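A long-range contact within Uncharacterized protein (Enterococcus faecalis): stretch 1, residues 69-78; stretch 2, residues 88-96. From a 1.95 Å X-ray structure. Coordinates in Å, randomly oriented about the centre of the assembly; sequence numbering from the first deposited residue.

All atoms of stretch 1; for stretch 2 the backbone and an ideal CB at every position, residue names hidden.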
# COMPACT_ATOMS: atom_id res chain seq x y z
N GLU A 69 -8.45 -17.16 24.13
CA GLU A 69 -7.53 -17.91 24.97
C GLU A 69 -6.19 -17.22 25.01
O GLU A 69 -5.50 -17.25 26.06
CB GLU A 69 -7.27 -19.32 24.43
CG GLU A 69 -8.28 -20.38 24.81
CD GLU A 69 -8.01 -21.70 24.08
OE1 GLU A 69 -6.85 -21.99 23.67
OE2 GLU A 69 -9.00 -22.44 23.88
N LEU A 70 -5.82 -16.59 23.88
CA LEU A 70 -4.56 -15.86 23.79
C LEU A 70 -4.69 -14.46 24.38
O LEU A 70 -4.09 -13.49 23.88
CB LEU A 70 -4.07 -15.80 22.33
CG LEU A 70 -3.73 -17.16 21.69
CD1 LEU A 70 -3.69 -17.06 20.15
CD2 LEU A 70 -2.38 -17.73 22.25
N TYR A 71 -5.47 -14.35 25.45
CA TYR A 71 -5.55 -13.10 26.22
C TYR A 71 -6.17 -11.96 25.36
O TYR A 71 -5.83 -10.78 25.52
CB TYR A 71 -4.16 -12.77 26.84
CG TYR A 71 -3.38 -14.04 27.29
CD1 TYR A 71 -3.66 -14.67 28.52
CD2 TYR A 71 -2.38 -14.59 26.49
CE1 TYR A 71 -2.96 -15.86 28.93
CE2 TYR A 71 -1.68 -15.77 26.88
CZ TYR A 71 -1.98 -16.40 28.10
OH TYR A 71 -1.27 -17.55 28.47
N GLY A 72 -7.09 -12.32 24.46
CA GLY A 72 -7.82 -11.33 23.65
C GLY A 72 -6.94 -10.69 22.58
O GLY A 72 -6.93 -9.46 22.43
N ALA A 73 -6.20 -11.52 21.83
CA ALA A 73 -5.29 -11.10 20.77
C ALA A 73 -6.05 -10.56 19.56
O ALA A 73 -7.15 -11.01 19.30
CB ALA A 73 -4.43 -12.31 20.32
N SER A 74 -5.47 -9.60 18.84
CA SER A 74 -5.98 -9.18 17.55
C SER A 74 -5.15 -9.92 16.50
O SER A 74 -3.92 -10.10 16.66
CB SER A 74 -5.79 -7.68 17.33
OG SER A 74 -6.66 -6.97 18.19
N PHE A 75 -5.83 -10.30 15.43
CA PHE A 75 -5.23 -11.07 14.34
C PHE A 75 -5.83 -10.67 13.01
O PHE A 75 -7.06 -10.54 12.88
CB PHE A 75 -5.44 -12.56 14.60
CG PHE A 75 -5.19 -13.45 13.40
CD1 PHE A 75 -3.92 -13.58 12.86
CD2 PHE A 75 -6.24 -14.14 12.81
CE1 PHE A 75 -3.68 -14.41 11.75
CE2 PHE A 75 -6.02 -14.98 11.71
CZ PHE A 75 -4.73 -15.11 11.18
N GLY A 76 -4.99 -10.48 11.99
CA GLY A 76 -5.55 -10.20 10.66
C GLY A 76 -4.54 -10.53 9.59
O GLY A 76 -3.33 -10.59 9.85
N ILE A 77 -5.04 -10.76 8.38
CA ILE A 77 -4.20 -10.95 7.20
C ILE A 77 -4.75 -10.04 6.08
O ILE A 77 -5.99 -9.97 5.85
CB ILE A 77 -4.17 -12.44 6.73
CG1 ILE A 77 -3.88 -13.39 7.91
CG2 ILE A 77 -3.12 -12.66 5.62
CD1 ILE A 77 -3.75 -14.91 7.45
N GLY A 78 -3.84 -9.35 5.39
CA GLY A 78 -4.23 -8.60 4.18
C GLY A 78 -3.06 -8.52 3.19
O GLY A 78 -2.03 -9.15 3.39
N UNK A 88 2.14 -9.88 1.36
CA UNK A 88 1.08 -10.65 2.01
C UNK A 88 1.43 -10.59 3.49
O UNK A 88 2.51 -11.02 3.90
CB UNK A 88 0.98 -12.09 1.49
N UNK A 89 0.53 -10.01 4.28
CA UNK A 89 0.87 -9.51 5.62
C UNK A 89 0.03 -10.14 6.72
O UNK A 89 -1.18 -9.92 6.77
CB UNK A 89 0.70 -7.99 5.67
N UNK A 90 0.66 -10.90 7.61
CA UNK A 90 -0.08 -11.50 8.73
C UNK A 90 0.34 -10.73 9.96
O UNK A 90 1.53 -10.63 10.27
CB UNK A 90 0.19 -13.00 8.88
N UNK A 91 -0.66 -10.16 10.63
CA UNK A 91 -0.41 -9.28 11.77
C UNK A 91 -1.08 -9.84 13.01
O UNK A 91 -2.19 -10.39 12.92
CB UNK A 91 -0.91 -7.86 11.49
N UNK A 92 -0.44 -9.63 14.17
CA UNK A 92 -1.00 -9.95 15.47
C UNK A 92 -0.58 -8.90 16.47
O UNK A 92 0.55 -8.36 16.40
CB UNK A 92 -0.56 -11.34 15.93
N UNK A 93 -1.47 -8.64 17.42
CA UNK A 93 -1.21 -7.78 18.59
C UNK A 93 -1.60 -8.63 19.82
O UNK A 93 -2.69 -9.23 19.86
CB UNK A 93 -1.99 -6.47 18.53
N UNK A 94 -0.68 -8.75 20.77
CA UNK A 94 -0.89 -9.52 22.00
C UNK A 94 -0.44 -8.71 23.20
O UNK A 94 0.47 -7.87 23.11
CB UNK A 94 -0.14 -10.85 21.95
N UNK A 95 -1.08 -8.96 24.34
CA UNK A 95 -0.71 -8.28 25.57
C UNK A 95 0.60 -8.89 26.06
O UNK A 95 0.78 -10.09 25.96
CB UNK A 95 -1.81 -8.39 26.63
N UNK A 96 1.52 -8.07 26.55
CA UNK A 96 2.83 -8.55 27.07
C UNK A 96 2.63 -9.39 28.35
O UNK A 96 1.73 -9.09 29.15
CB UNK A 96 3.76 -7.37 27.36

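Residues 74-78 and 88-95 run as antiparallel strands, their directions 175° apart, so the backbone fixes the frame before any side chain is chosen. Three pairs, S74 with 93, G76 with 91 and G78 with 89, exchange two N-H to O bonds each; the pairs between them turn their side chains to the face that carries F75 and I77.

Position 88 sends its CB sideways, 4.6 Å from G78 O, and the nearest apolar group on offer is I77. A short side chain would fall short of it, while a long apolar or aromatic one could reach back. The residue is F88, chi1 t, whose ring brings CE2 to 3.5 Å from I77 CG2.

Position 89 lies on the other face, opposite G78, where no side chain competes. Its N donates to G78 O at 2.8 Å, and many polar or beta-branched residues would fit. It is N89, both ends of its amide hydrogen-bonded outside the two stretches.

At position 90 the ideal CB is 4.2 Å from I77 CG1 and 5.0 Å from F75 CE1. Between two apolar neighbours, valine, isoleucine or leucine would suit. I90 bridges the two: its CG1 lies 3.8 Å from I77 CG2, and its CG2 meets the edge of the F75 ring, 3.7 Å from F75 CE1, and lies 4.1 Å from I77 CG1.

Position 91 faces G76, so stretch 1 offers open space and little selectivity; small or polar residues are reasonable. S91 is the choice, and its backbone does the work: S91 N to G76 O is 2.8 Å, with an almost straight angle of 177°.

Position 92 returns to the F75 face, within range of A73 and L70 for a long side chain. A flexible apolar residue suits this better than a short one. It is M92, present as selenomethionine: CG lies at the ring edge, 3.9 Å from F75 CD1, and CE extends to 4.1 Å from A73 CB and 4.2 Å from L70 CD1.

Position 93 pairs with S74, its ideal CB 4.2 Å from S74 CB, a setting tolerant of polar side chains. N93 bonds S74 through its backbone, N93 N to S74 O at 3.0 Å, while its ND2 is satisfied elsewhere in the structure.

Position 94 points sideways, 4.8 Å from A73 CB; a branched apolar residue can close that gap. I94 does so with CG2, 4.0 Å from A73 CB.

Position 95 points toward the turn at Y71, where a modest apolar group fits. V95 places CG2 4.0 Å from Y71 O, and a water accepts from V95 N and donates to L70 O.

Position 96 is out of reach, leaving N96 unconstrained by this contact.

Stretch 2 88-96: FNISMNIVN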
# COMPACT_ATOMS: atom_id res chain seq x y z
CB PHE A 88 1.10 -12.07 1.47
CG PHE A 88 0.07 -13.00 2.06
CD1 PHE A 88 -1.05 -13.37 1.30
CD2 PHE A 88 0.25 -13.59 3.33
CE1 PHE A 88 -1.97 -14.29 1.79
CE2 PHE A 88 -0.68 -14.50 3.86
CZ PHE A 88 -1.81 -14.85 3.08
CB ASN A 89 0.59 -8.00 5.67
CG ASN A 89 1.21 -7.24 4.51
OD1 ASN A 89 2.41 -7.33 4.29
ND2 ASN A 89 0.40 -6.47 3.77
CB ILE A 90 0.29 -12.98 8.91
CG1 ILE A 90 -0.05 -13.78 7.64
CG2 ILE A 90 -0.40 -13.59 10.15
CD1 ILE A 90 0.57 -15.20 7.65
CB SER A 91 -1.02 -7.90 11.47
OG SER A 91 -0.38 -7.31 10.33
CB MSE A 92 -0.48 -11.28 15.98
CG MSE A 92 -1.13 -12.49 15.43
SE MSE A 92 -0.51 -14.09 16.37
CE MSE A 92 -1.70 -14.21 17.85
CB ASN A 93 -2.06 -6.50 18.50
CG ASN A 93 -1.61 -5.38 19.48
OD1 ASN A 93 -2.46 -4.59 19.95
ND2 ASN A 93 -0.32 -5.28 19.75
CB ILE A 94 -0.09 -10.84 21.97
CG1 ILE A 94 1.42 -10.55 21.88
CG2 ILE A 94 -0.52 -11.66 20.78
CD1 ILE A 94 2.28 -11.78 21.73
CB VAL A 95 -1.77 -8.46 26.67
CG1 VAL A 95 -1.32 -7.81 27.94
CG2 VAL A 95 -3.16 -7.90 26.24
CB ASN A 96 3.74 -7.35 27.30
CG ASN A 96 5.17 -7.74 27.62
OD1 ASN A 96 5.45 -8.31 28.67
ND2 ASN A 96 6.10 -7.43 26.69
O HOH W 1 -3.46 -10.69 23.86
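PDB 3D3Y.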